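Local coordinates for probable transcriptional regulator, LysR family protein (Rhodococcus sp., PDB 2QL3) that probably regulates transcription as a LysR-family DNA-binding factor, of which this C-terminal piece is the substrate-binding (effector-sensing) domain, at the interface of chains A and B. Residues are numbered along the deposited sequence; one frame, centred on the assembly and turned at random. Chains: chain A/B, Probable transcriptional regulator, LysR family protein.

Contact 1 and contact 2 belong to one two-fold symmetric interface between copies of the same domain, and the centres of their C-alpha atoms lie about 17 Å apart. Both draw on helix 138-147 of chain A, which supplies A:Ala143 and A:Phe144 to contact 1 and A:Arg142 to contact 2. Residue 165 serves twice, as A:Glu165 in contact 1 and B:Glu165 in contact 2. Contact 1 is mainly van der Waals packing, including a carboxylate laid on a proline, whereas contact 2 adds backbone-directed hydrogen bonds. Chain-exchanged twins make the pairing reciprocal, consistent with LysR regulatory-domain dimers, though the structure alone does not prove the working dimer.

Contact 1: the interface of chains A and B. Residues chain A 143-144, 149, 165; chain B 16-17, 20-21, 24.
A:Ala143 and A:Phe144 have helical backbone torsions (phi/psi -63/-48° at the phenylalanine) and face B:Pro21 and B:Leu24, which are likewise helical, while B:Pro17 approaches from the loop just before helix 20-30. The phenyl ring of A:Phe144 carries much of the packing. With chi1 at -86°, its CG lies anti to the carbonyl carbon, which places the ring against both B:Pro21 and B:Leu24. Its CZ touches the methyl CD2 of B:Leu24 at 3.4 Å. On the neighbouring flank, CD1 of the ring lies 3.8 Å from CG of B:Pro21, the two side chains crossing at about a right angle. Within chain A, A:Leu149 backs the ring, its CD1 standing 3.6 Å above the plane and displaced toward the rim. The same methyl CD1 also rests beside the backbone carbonyl O of B:Pro21, 3.8 Å away, so it touches the ring of its own chain and the partner's helix. The carboxylate of A:Glu165 lies against the pyrrolidine, with CD 3.5 Å from CB of B:Pro21; this is a van der Waals contact made by an extended chain. Between these groups, CB of A:Ala143 meets CA of B:Pro17 at 3.7 Å. In the fold, the patch joins the C-terminal half of helix 138-147, with the loops bearing A:Leu149 and A:Glu165, to the start of helix 20-30 and its preceding loop in the partner.

Contact 2: the interface of chains A and B. Residues chain A 18, 142, 158-159; chain B 164-166.
Two hydrogen bonds join A:Arg159 to consecutive backbone carbonyls of chain B. Its main-chain N donates to O of B:Tyr164 at 2.8 Å, nearly straight at 173° about the hydrogen. Its guanidinium NH1 donates to O of B:Glu165 at 2.7 Å, with the acceptor at the edge of the guanidinium and close to its plane. A bend at chi3 (-115°) turns the arginine chain back toward that carbonyl. The same residue thus grips the loop through backbone and side chain, while its CB packs on CA of B:Gly166 at 3.9 Å.

Ring packing forms the second group. CG of A:Pro158 sits over the centre of the B:Tyr164 ring, 3.6 Å from the centroid, in a CH-pi contact, and the two side chains lie side by side pointing the same way. Toward another part of the rim, CG2 of A:Thr18 meets CD1 of B:Tyr164 at 3.7 Å. A:Arg142 is a marginal direct neighbour: it slides past the tyrosine in the opposite direction, NH2 4.0 Å from CE2 of B:Tyr164, with the guanidinium and ring planes 74° apart. A:Pro158 CG, which caps the tyrosine face, also stands 3.4 Å above one face of the A:Arg142 guanidinium, offset toward its rim, so the proline borders both groups. An alanine in place of B:Tyr164 would probably leave A:Pro158 CG without its aromatic face and A:Thr18 CG2 without its rim contact.

Electrostatics may add a weaker term, since A:Arg159 NH1 and B:Glu165 OE2 carry opposite charges but stand 5.5 Å apart, without direct contact. Together, the hydrogen bonds to the two carbonyls are likely to set the register of the loops, and the proline-tyrosine packing supports them, holding the paired domains together in the deposited dimer.

Contact 1: the interface of chains A and B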
# COMPACT_ATOMS: atom_id res chain seq x y z
N ALA A 143 -8.62 3.87 -2.96
CA ALA A 143 -9.37 4.69 -1.99
C ALA A 143 -9.76 6.07 -2.56
O ALA A 143 -10.88 6.53 -2.33
CB ALA A 143 -8.58 4.89 -0.73
N PHE A 144 -8.84 6.70 -3.32
CA PHE A 144 -9.13 7.98 -3.97
C PHE A 144 -10.27 7.82 -5.00
O PHE A 144 -11.20 8.61 -5.05
CB PHE A 144 -7.88 8.57 -4.63
CG PHE A 144 -6.99 9.42 -3.73
CD1 PHE A 144 -6.94 9.21 -2.38
CD2 PHE A 144 -6.18 10.42 -4.27
CE1 PHE A 144 -6.14 9.98 -1.55
CE2 PHE A 144 -5.36 11.20 -3.43
CZ PHE A 144 -5.32 10.95 -2.09
N LEU A 149 -12.45 11.00 -6.40
CA LEU A 149 -11.39 11.93 -6.83
C LEU A 149 -10.86 11.69 -8.26
O LEU A 149 -10.07 12.51 -8.79
CB LEU A 149 -10.25 11.88 -5.80
CG LEU A 149 -10.56 12.40 -4.40
CD1 LEU A 149 -9.44 11.99 -3.45
CD2 LEU A 149 -10.62 13.92 -4.45
N GLU A 165 -11.72 3.07 3.47
CA GLU A 165 -12.77 3.88 4.06
C GLU A 165 -14.14 3.17 4.05
O GLU A 165 -15.11 3.73 4.57
CB GLU A 165 -12.93 5.20 3.34
CG GLU A 165 -11.68 5.97 3.17
CD GLU A 165 -11.94 7.33 2.53
OE1 GLU A 165 -12.49 7.37 1.41
OE2 GLU A 165 -11.60 8.35 3.18
N GLY B 16 -2.55 7.95 3.36
CA GLY B 16 -3.15 8.17 2.04
C GLY B 16 -4.52 7.55 1.79
O GLY B 16 -5.43 8.24 1.34
N PRO B 17 -4.69 6.24 2.10
CA PRO B 17 -5.97 5.63 1.84
C PRO B 17 -6.97 5.73 2.99
O PRO B 17 -8.15 5.49 2.79
CB PRO B 17 -5.62 4.16 1.50
CG PRO B 17 -4.28 3.91 2.13
CD PRO B 17 -3.71 5.26 2.63
N LEU B 20 -6.78 10.70 4.00
CA LEU B 20 -6.76 11.68 2.94
C LEU B 20 -7.94 11.73 1.95
O LEU B 20 -8.31 12.83 1.52
CB LEU B 20 -5.42 11.58 2.18
CG LEU B 20 -4.30 12.53 2.68
CD1 LEU B 20 -4.58 14.03 2.44
CD2 LEU B 20 -3.93 12.24 4.15
N PRO B 21 -8.52 10.56 1.55
CA PRO B 21 -9.50 10.65 0.46
C PRO B 21 -10.69 11.55 0.82
O PRO B 21 -11.04 12.40 0.01
CB PRO B 21 -9.96 9.17 0.27
CG PRO B 21 -8.77 8.35 0.81
CD PRO B 21 -8.35 9.16 2.01
N LEU B 24 -9.61 15.42 1.09
CA LEU B 24 -9.34 16.04 -0.21
C LEU B 24 -10.64 16.17 -1.01
O LEU B 24 -10.88 17.18 -1.57
CB LEU B 24 -8.35 15.15 -1.00
CG LEU B 24 -6.86 15.48 -1.12
CD1 LEU B 24 -6.31 16.11 0.10
CD2 LEU B 24 -6.08 14.26 -1.52

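Contact 2: the interface of chains A and B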
# COMPACT_ATOMS: atom_id res chain seq x y z
N THR A 18 -1.29 -9.44 -2.91
CA THR A 18 -2.24 -10.06 -3.81
C THR A 18 -1.78 -11.47 -4.15
O THR A 18 -2.57 -12.43 -4.07
CB THR A 18 -2.44 -9.25 -5.09
OG1 THR A 18 -1.16 -8.98 -5.66
CG2 THR A 18 -3.03 -7.90 -4.76
N ARG A 142 -7.02 3.13 -5.15
CA ARG A 142 -8.40 2.58 -4.99
C ARG A 142 -9.21 3.43 -4.07
O ARG A 142 -10.38 3.74 -4.40
CB ARG A 142 -8.38 1.15 -4.41
CG ARG A 142 -7.77 0.12 -5.30
CD ARG A 142 -7.75 -1.27 -4.62
NE ARG A 142 -9.09 -1.88 -4.64
CZ ARG A 142 -9.82 -2.17 -3.57
NH1 ARG A 142 -11.00 -2.77 -3.73
NH2 ARG A 142 -9.40 -1.89 -2.36
N PRO A 158 -8.23 -6.57 -5.96
CA PRO A 158 -8.54 -7.13 -4.64
C PRO A 158 -9.85 -7.89 -4.64
O PRO A 158 -10.82 -7.48 -5.30
CB PRO A 158 -8.62 -5.90 -3.74
CG PRO A 158 -7.63 -4.95 -4.39
CD PRO A 158 -7.82 -5.15 -5.89
N ARG A 159 -9.90 -8.96 -3.87
CA ARG A 159 -11.08 -9.84 -3.90
C ARG A 159 -12.41 -9.21 -3.51
O ARG A 159 -13.47 -9.65 -4.02
CB ARG A 159 -10.84 -11.14 -3.11
CG ARG A 159 -11.18 -12.38 -4.00
CD ARG A 159 -10.42 -13.67 -3.67
NE ARG A 159 -9.52 -14.13 -4.72
CZ ARG A 159 -8.30 -14.65 -4.49
NH1 ARG A 159 -7.84 -14.74 -3.25
NH2 ARG A 159 -7.53 -15.06 -5.49
N TYR B 164 -6.90 -8.05 0.63
CA TYR B 164 -6.92 -8.14 -0.81
C TYR B 164 -7.17 -9.56 -1.29
O TYR B 164 -7.76 -9.74 -2.33
CB TYR B 164 -5.57 -7.65 -1.34
CG TYR B 164 -5.44 -6.13 -1.47
CD1 TYR B 164 -4.38 -5.60 -2.20
CD2 TYR B 164 -6.38 -5.26 -0.88
CE1 TYR B 164 -4.21 -4.26 -2.35
CE2 TYR B 164 -6.20 -3.87 -1.00
CZ TYR B 164 -5.09 -3.41 -1.76
OH TYR B 164 -4.88 -2.10 -1.93
N GLU B 165 -6.74 -10.56 -0.50
CA GLU B 165 -6.93 -11.98 -0.84
C GLU B 165 -8.33 -12.48 -0.51
O GLU B 165 -8.69 -13.58 -0.92
CB GLU B 165 -5.91 -12.86 -0.08
CG GLU B 165 -4.50 -12.76 -0.56
CD GLU B 165 -3.63 -13.88 0.01
OE1 GLU B 165 -3.64 -14.06 1.26
OE2 GLU B 165 -2.95 -14.58 -0.79
N GLY B 166 -9.11 -11.67 0.22
CA GLY B 166 -10.46 -12.07 0.64
C GLY B 166 -10.47 -12.87 1.95
O GLY B 166 -11.44 -13.56 2.25